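Local structure of nucleotide-binding protein, universal stress protein UspA family (Lactobacillus plantarum, 3S3T) at residues 18-22 / 74-78; 38-44 / 89-95. The protein binds ATP and, as a member of the universal stress protein family, probably takes part in the cell's response to stress. All coordinates share one frame; numbering follows the deposited sequence. Where two conformers were deposited one is given.

Contact 1 of 2, residues 18-22 / 74-78. With ATP (adenosine-5'-triphosphate), chain I.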
loop_
_atom_site.group_PDB
_atom_site.type_symbol
_atom_site.label_atom_id
_atom_site.label_comp_id
_atom_site.label_asym_id
_atom_site.label_seq_id
_atom_site.Cartn_x
_atom_site.Cartn_y
_atom_site.Cartn_z
ATOM N N ALA A 18 12.655 5.738 -15.033
ATOM C CA ALA A 18 12.675 7.148 -14.646
ATOM C C ALA A 18 12.993 8.056 -15.814
ATOM O O ALA A 18 12.454 9.169 -15.913
ATOM C CB ALA A 18 13.657 7.381 -13.510
ATOM N N GLN A 19 13.881 7.617 -16.705
ATOM C CA GLN A 19 14.153 8.398 -17.910
ATOM C C GLN A 19 12.973 8.446 -18.905
ATOM O O GLN A 19 12.767 9.452 -19.607
ATOM C CB GLN A 19 15.412 7.866 -18.612
ATOM C CG GLN A 19 15.759 8.566 -19.893
ATOM C CD GLN A 19 16.067 10.050 -19.755
ATOM O OE1 GLN A 19 16.310 10.573 -18.648
ATOM N NE2 GLN A 19 16.093 10.746 -20.907
ATOM N N ALA A 20 12.206 7.376 -18.996
ATOM C CA ALA A 20 10.968 7.407 -19.770
ATOM C C ALA A 20 9.947 8.434 -19.124
ATOM O O ALA A 20 9.208 9.145 -19.821
ATOM C CB ALA A 20 10.387 6.040 -19.814
ATOM N N ALA A 21 9.924 8.482 -17.789
ATOM C CA ALA A 21 9.162 9.507 -17.042
ATOM C C ALA A 21 9.609 10.930 -17.404
ATOM O O ALA A 21 8.799 11.804 -17.639
ATOM C CB ALA A 21 9.350 9.267 -15.509
ATOM N N PHE A 22 10.915 11.165 -17.392
ATOM C CA PHE A 22 11.435 12.454 -17.750
ATOM C C PHE A 22 11.019 12.810 -19.170
ATOM O O PHE A 22 10.573 13.930 -19.439
ATOM C CB PHE A 22 12.941 12.501 -17.606
ATOM C CG PHE A 22 13.534 13.735 -18.163
ATOM C CD1 PHE A 22 14.106 13.734 -19.436
ATOM C CD2 PHE A 22 13.453 14.924 -17.457
ATOM C CE1 PHE A 22 14.632 14.902 -19.977
ATOM C CE2 PHE A 22 13.992 16.111 -18.014
ATOM C CZ PHE A 22 14.585 16.081 -19.256
ATOM N N ARG A 74 20.146 15.791 -20.161
ATOM C CA ARG A 74 18.744 16.175 -20.203
ATOM C C ARG A 74 18.547 17.653 -20.646
ATOM O O ARG A 74 17.644 17.931 -21.415
ATOM C CB ARG A 74 18.047 15.878 -18.872
ATOM C CG ARG A 74 17.845 14.378 -18.633
ATOM C CD ARG A 74 17.168 14.106 -17.334
ATOM N NE ARG A 74 17.093 12.668 -17.045
ATOM C CZ ARG A 74 17.782 12.046 -16.105
ATOM N NH1 ARG A 74 18.621 12.703 -15.295
ATOM N NH2 ARG A 74 17.630 10.758 -15.972
ATOM N N GLN A 75 19.394 18.565 -20.161
ATOM C CA GLN A 75 19.341 19.990 -20.547
ATOM C C GLN A 75 19.536 20.138 -22.035
ATOM O O GLN A 75 18.920 21.002 -22.655
ATOM C CB GLN A 75 20.445 20.803 -19.878
ATOM C CG GLN A 75 20.255 21.050 -18.416
ATOM C CD GLN A 75 19.427 22.283 -18.126
ATOM O OE1 GLN A 75 18.881 22.926 -19.037
ATOM N NE2 GLN A 75 19.323 22.623 -16.840
ATOM N N GLN A 76 20.417 19.307 -22.593
ATOM C CA GLN A 76 20.667 19.318 -24.035
ATOM C C GLN A 76 19.413 18.866 -24.793
ATOM O O GLN A 76 19.038 19.492 -25.790
ATOM C CB GLN A 76 21.918 18.484 -24.397
ATOM C CG GLN A 76 23.196 19.092 -23.818
ATOM C CD GLN A 76 24.469 18.314 -24.125
ATOM O OE1 GLN A 76 24.443 17.259 -24.765
ATOM N NE2 GLN A 76 25.600 18.840 -23.658
ATOM N N PHE A 77 18.748 17.823 -24.306
ATOM C CA PHE A 77 17.557 17.297 -24.980
ATOM C C PHE A 77 16.403 18.294 -24.954
ATOM O O PHE A 77 15.750 18.519 -25.977
ATOM C CB PHE A 77 17.122 15.963 -24.357
ATOM C CG PHE A 77 15.746 15.520 -24.782
ATOM C CD1 PHE A 77 14.655 15.753 -23.976
ATOM C CD2 PHE A 77 15.551 14.894 -26.012
ATOM C CE1 PHE A 77 13.381 15.348 -24.373
ATOM C CE2 PHE A 77 14.283 14.505 -26.439
ATOM C CZ PHE A 77 13.193 14.729 -25.627
ATOM N N VAL A 78 16.145 18.889 -23.786
ATOM C CA VAL A 78 15.074 19.905 -23.670
ATOM C C VAL A 78 15.298 21.100 -24.622
ATOM O O VAL A 78 14.327 21.670 -25.115
ATOM C CB VAL A 78 14.867 20.367 -22.213
ATOM C CG1 VAL A 78 13.898 21.555 -22.133
ATOM C CG2 VAL A 78 14.347 19.174 -21.391
HETATM P PG ATP I . 11.669 -0.021 -4.533
HETATM O O1G ATP I . 12.641 1.099 -4.241
HETATM O O2G ATP I . 12.277 -1.372 -4.312
HETATM O O3G ATP I . 10.324 0.057 -3.823
HETATM P PB ATP I . 12.055 0.597 -7.375
HETATM O O1B ATP I . 11.906 -0.350 -8.531
HETATM O O2B ATP I . 13.419 1.099 -7.042
HETATM O O3B ATP I . 11.350 -0.085 -6.114
HETATM P PA ATP I . 10.960 3.269 -7.046
HETATM O O1A ATP I . 12.115 3.582 -6.147
HETATM O O2A ATP I . 9.625 3.462 -6.452
HETATM O O3A ATP I . 11.029 1.814 -7.681
HETATM O "O5'" ATP I . 11.139 4.257 -8.345
HETATM C "C5'" ATP I . 9.975 4.695 -9.045
HETATM C "C4'" ATP I . 10.188 6.112 -9.583
HETATM O "O4'" ATP I . 10.468 6.904 -8.435
HETATM C "C3'" ATP I . 11.403 6.264 -10.483
HETATM O "O3'" ATP I . 11.135 5.924 -11.834
HETATM C "C2'" ATP I . 11.720 7.717 -10.226
HETATM O "O2'" ATP I . 10.813 8.483 -11.006
HETATM C "C1'" ATP I . 11.424 7.906 -8.745
HETATM N N9 ATP I . 12.623 7.764 -7.923
HETATM C C8 ATP I . 13.088 6.626 -7.320
HETATM N N7 ATP I . 14.246 6.868 -6.664
HETATM C C5 ATP I . 14.512 8.165 -6.853
HETATM C C6 ATP I . 15.594 9.058 -6.454
HETATM N N6 ATP I . 16.597 8.561 -5.703
HETATM N N1 ATP I . 15.537 10.379 -6.851
HETATM C C2 ATP I . 14.511 10.814 -7.600
HETATM N N3 ATP I . 13.503 10.050 -8.045
HETATM C C4 ATP I . 13.464 8.748 -7.687
#

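Contact 2 of 2, residues 38-44 / 89-95. With ATP (adenosine-5'-triphosphate), chain I.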
loop_
_atom_site.group_PDB
_atom_site.type_symbol
_atom_site.label_atom_id
_atom_site.label_comp_id
_atom_site.label_asym_id
_atom_site.label_seq_id
_atom_site.Cartn_x
_atom_site.Cartn_y
_atom_site.Cartn_z
ATOM N N ALA A 38 13.811 18.660 -13.015
ATOM C CA ALA A 38 14.262 17.264 -12.766
ATOM C C ALA A 38 15.055 17.196 -11.473
ATOM O O ALA A 38 15.947 18.036 -11.218
ATOM C CB ALA A 38 15.061 16.730 -13.918
ATOM N N LEU A 39 14.695 16.233 -10.620
ATOM C CA LEU A 39 15.290 16.108 -9.287
ATOM C C LEU A 39 15.840 14.696 -9.103
ATOM O O LEU A 39 15.079 13.746 -9.171
ATOM C CB LEU A 39 14.252 16.378 -8.207
ATOM C CG LEU A 39 14.587 16.022 -6.742
ATOM C CD1 LEU A 39 15.819 16.867 -6.165
ATOM C CD2 LEU A 39 13.378 16.224 -5.909
ATOM N N TYR A 40 17.147 14.566 -8.904
ATOM C CA TYR A 40 17.746 13.283 -8.481
ATOM C C TYR A 40 18.104 13.342 -7.009
ATOM O O TYR A 40 18.843 14.239 -6.574
ATOM C CB TYR A 40 19.013 13.012 -9.303
ATOM C CG TYR A 40 19.654 11.652 -9.077
ATOM C CD1 TYR A 40 20.378 11.367 -7.918
ATOM C CD2 TYR A 40 19.550 10.644 -10.043
ATOM C CE1 TYR A 40 20.933 10.104 -7.714
ATOM C CE2 TYR A 40 20.157 9.387 -9.860
ATOM C CZ TYR A 40 20.815 9.122 -8.724
ATOM O OH TYR A 40 21.374 7.884 -8.597
ATOM N N VAL A 41 17.613 12.388 -6.226
ATOM C CA VAL A 41 17.986 12.322 -4.823
ATOM C C VAL A 41 19.036 11.256 -4.543
ATOM O O VAL A 41 18.815 10.068 -4.782
ATOM C CB VAL A 41 16.771 12.109 -3.903
ATOM C CG1 VAL A 41 17.200 12.316 -2.403
ATOM C CG2 VAL A 41 15.665 13.100 -4.241
ATOM N N VAL A 42 20.184 11.698 -4.014
ATOM C CA VAL A 42 21.252 10.789 -3.587
ATOM C C VAL A 42 20.887 10.244 -2.195
ATOM O O VAL A 42 20.877 10.983 -1.191
ATOM C CB VAL A 42 22.620 11.507 -3.513
ATOM C CG1 VAL A 42 23.698 10.560 -3.056
ATOM C CG2 VAL A 42 23.001 12.172 -4.820
ATOM N N ASP A 43 20.615 8.950 -2.109
ATOM C CA ASP A 43 20.176 8.376 -0.839
ATOM C C ASP A 43 21.363 8.302 0.103
ATOM O O ASP A 43 22.289 7.532 -0.126
ATOM C CB ASP A 43 19.600 6.978 -1.051
ATOM C CG ASP A 43 18.939 6.417 0.199
ATOM O OD1 ASP A 43 19.257 6.808 1.333
ATOM O OD2 ASP A 43 18.067 5.572 0.013
ATOM N N ASP A 44 21.305 9.074 1.172
ATOM C CA ASP A 44 22.373 9.170 2.134
ATOM C C ASP A 44 22.067 8.446 3.453
ATOM O O ASP A 44 22.697 8.740 4.455
ATOM C CB ASP A 44 22.725 10.647 2.397
ATOM C CG ASP A 44 21.625 11.425 3.091
ATOM O OD1 ASP A 44 20.548 10.866 3.416
ATOM O OD2 ASP A 44 21.872 12.631 3.335
ATOM N N GLU A 89 18.238 19.495 -10.345
ATOM C CA GLU A 89 18.594 19.538 -8.955
ATOM C C GLU A 89 19.053 18.163 -8.500
ATOM O O GLU A 89 18.392 17.148 -8.788
ATOM C CB GLU A 89 17.358 19.919 -8.152
ATOM C CG GLU A 89 17.642 20.186 -6.685
ATOM C CD GLU A 89 17.568 21.641 -6.307
ATOM O OE1 GLU A 89 16.732 22.395 -6.882
ATOM O OE2 GLU A 89 18.308 22.016 -5.369
ATOM N N ILE A 90 20.174 18.135 -7.786
ATOM C CA ILE A 90 20.648 16.944 -7.144
ATOM C C ILE A 90 20.622 17.226 -5.644
ATOM O O ILE A 90 21.249 18.191 -5.155
ATOM C CB ILE A 90 22.082 16.578 -7.613
ATOM C CG1 ILE A 90 22.174 16.498 -9.143
ATOM C CG2 ILE A 90 22.570 15.312 -6.937
ATOM C CD1 ILE A 90 21.235 15.569 -9.787
ATOM N N SER A 91 19.854 16.422 -4.916
ATOM C CA SER A 91 19.756 16.570 -3.470
ATOM C C SER A 91 20.154 15.294 -2.766
ATOM O O SER A 91 20.214 14.224 -3.388
ATOM C CB SER A 91 18.310 16.940 -3.079
ATOM O OG SER A 91 17.986 18.250 -3.534
ATOM N N TYR A 92 20.421 15.431 -1.471
ATOM C CA TYR A 92 20.869 14.345 -0.598
ATOM C C TYR A 92 19.821 14.134 0.504
ATOM O O TYR A 92 19.401 15.075 1.187
ATOM C CB TYR A 92 22.255 14.654 -0.013
ATOM C CG TYR A 92 23.266 15.005 -1.095
ATOM C CD1 TYR A 92 23.329 16.302 -1.628
ATOM C CD2 TYR A 92 24.145 14.055 -1.584
ATOM C CE1 TYR A 92 24.247 16.631 -2.644
ATOM C CE2 TYR A 92 25.069 14.359 -2.593
ATOM C CZ TYR A 92 25.121 15.639 -3.125
ATOM O OH TYR A 92 26.047 15.933 -4.127
ATOM N N GLY A 93 19.330 12.901 0.628
ATOM C CA GLY A 93 18.352 12.590 1.688
ATOM C C GLY A 93 17.729 11.259 1.365
ATOM O O GLY A 93 18.238 10.514 0.504
ATOM N N ILE A 94 16.636 10.965 2.061
ATOM C CA ILE A 94 15.864 9.764 1.828
ATOM C C ILE A 94 14.972 10.126 0.655
ATOM O O ILE A 94 14.225 11.083 0.742
ATOM C CB ILE A 94 15.058 9.405 3.120
ATOM C CG1 ILE A 94 16.034 9.154 4.279
ATOM C CG2 ILE A 94 14.172 8.228 2.879
ATOM C CD1 ILE A 94 15.437 8.725 5.588
ATOM N N PRO A 95 15.034 9.371 -0.462
ATOM C CA PRO A 95 14.398 9.856 -1.681
ATOM C C PRO A 95 12.911 10.238 -1.614
ATOM O O PRO A 95 12.541 11.341 -2.027
ATOM C CB PRO A 95 14.642 8.716 -2.639
ATOM C CG PRO A 95 16.054 8.317 -2.287
ATOM C CD PRO A 95 16.026 8.316 -0.771
HETATM P PG ATP I . 11.669 -0.021 -4.533
HETATM O O1G ATP I . 12.641 1.099 -4.241
HETATM O O2G ATP I . 12.277 -1.372 -4.312
HETATM O O3G ATP I . 10.324 0.057 -3.823
HETATM P PB ATP I . 12.055 0.597 -7.375
HETATM O O1B ATP I . 11.906 -0.350 -8.531
HETATM O O2B ATP I . 13.419 1.099 -7.042
HETATM O O3B ATP I . 11.350 -0.085 -6.114
HETATM P PA ATP I . 10.960 3.269 -7.046
HETATM O O1A ATP I . 12.115 3.582 -6.147
HETATM O O2A ATP I . 9.625 3.462 -6.452
HETATM O O3A ATP I . 11.029 1.814 -7.681
HETATM O "O5'" ATP I . 11.139 4.257 -8.345
HETATM C "C5'" ATP I . 9.975 4.695 -9.045
HETATM C "C4'" ATP I . 10.188 6.112 -9.583
HETATM O "O4'" ATP I . 10.468 6.904 -8.435
HETATM C "C3'" ATP I . 11.403 6.264 -10.483
HETATM O "O3'" ATP I . 11.135 5.924 -11.834
HETATM C "C2'" ATP I . 11.720 7.717 -10.226
HETATM O "O2'" ATP I . 10.813 8.483 -11.006
HETATM C "C1'" ATP I . 11.424 7.906 -8.745
HETATM N N9 ATP I . 12.623 7.764 -7.923
HETATM C C8 ATP I . 13.088 6.626 -7.320
HETATM N N7 ATP I . 14.246 6.868 -6.664
HETATM C C5 ATP I . 14.512 8.165 -6.853
HETATM C C6 ATP I . 15.594 9.058 -6.454
HETATM N N6 ATP I . 16.597 8.561 -5.703
HETATM N N1 ATP I . 15.537 10.379 -6.851
HETATM C C2 ATP I . 14.511 10.814 -7.600
HETATM N N3 ATP I . 13.503 10.050 -8.045
HETATM C C4 ATP I . 13.464 8.748 -7.687
#

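Contact 1 of 2, residues 18-22 / 74-78
The helices of two successive beta-alpha-beta units, 16-32 and 53-78, meet where F22 and Q19 receive the long side chain of R74. Their axes stay 12.9 Å apart here and run at 32° to each other, a wide gap that only large side chains can span. R74 does most of this. Its extended chain passes over one face of the F22 ring, with R74 CD 3.5 Å from the centroid of that ring, almost on the normal: a CH-pi contact made by the aliphatic part. The guanidinium stands too far above the ring for more than a weak cation-pi attraction. It turns instead to Q19, whose OE1 accepts from R74 NE at 2.8 Å and, from the same side-on edge, R74 NH2 at 3.0 Å. A bend at chi2 (62°) brings the Q19 amide round, and its oxygen, a good acceptor without charge, takes two N-H groups of the buried R74. The F22 ring, which R74 covers on one face, gains apolar contacts too, its CZ 3.8 Å from V78 CG2 and its CE1 4.1 Å from F77 CD1. A leucine in place of this arginine would probably leave Q19 OE1 without these two N-H donors and uncover part of the F22 face. One turn before F22, the small A18 lets the nucleotide come close, its CB 3.4 Å from ATP O3'. Two helices packed side by side on one face of a parallel sheet, the first bordering the nucleotide, are characteristic of the Rossmann-like HUP fold.

Contact 2 of 2, residues 38-44 / 89-95
Y40 O accepts one conventional hydrogen bond, from S91 N at 2.9 Å, with I90 CA adding a weaker C-H...O contact at 3.3 Å. The same pairing repeats along strands 35-43 and 87-93, which run parallel, Y40 and V42 using both N-H and C=O, and A38 its C=O. V41, between Y40 and V42, turns its own backbone polar groups the other way, where adenine takes them. V41 N donates to ATP N1 at 3.0 Å (164°), while ATP N6 donates to V41 O at 2.8 Å in a nearly straight bond (173°). Adenine thus occupies the edge of strand 35-43 just beyond the L39 bonds to V10 and V12. Beta-branched residues suit such extended strands. On the face turned to helix 53-78, I90 folds back at chi2 (-56°) to set its CD1 3.4 Å from Y40 CB, and the Y92 ring runs alongside V42, with Y92 CD2 3.5 Å from V42 CB; the hydroxyl of Y40 reaches E63. V41 and S91 face helix 95-105 instead, both touching T98. G93 takes a nearly fully extended backbone conformation that suits glycine, and its CA lies 3.3 Å from D44 OD1, before I94, at the N-cap position, leads into helix 95-105. P95 suits the first turn, where a backbone N-H has no partner within the helix to lose, and places its CG 3.5 Å from ATP N6. Because V41 offers one donor and one acceptor, the strand reads adenine through its backbone; guanine, which carries a hydrogen on N1 and an oxygen at position 6, would probably match neither group.

Overall arrangement
From the N terminus the chain passes through 18-22 on helix 16-32, then 38-44 on strand 35-43, then 74-78 at the end of helix 53-78, and lastly 89-95. The segments alternate, so the two contacts cross: contact 1 closes a loop of 51 residues that contains strand 35-43 and most of helix 53-78, and contact 2 closes one of 44 residues that contains the whole of helix 53-78. Contact 1 joins two helices, contact 2 the two strands that alternate with them, and F22 CE2 touches A38 CB at 4.3 Å where helix meets sheet. Both reach the same ATP, contact 1 at the ribose and contact 2 at the adenine.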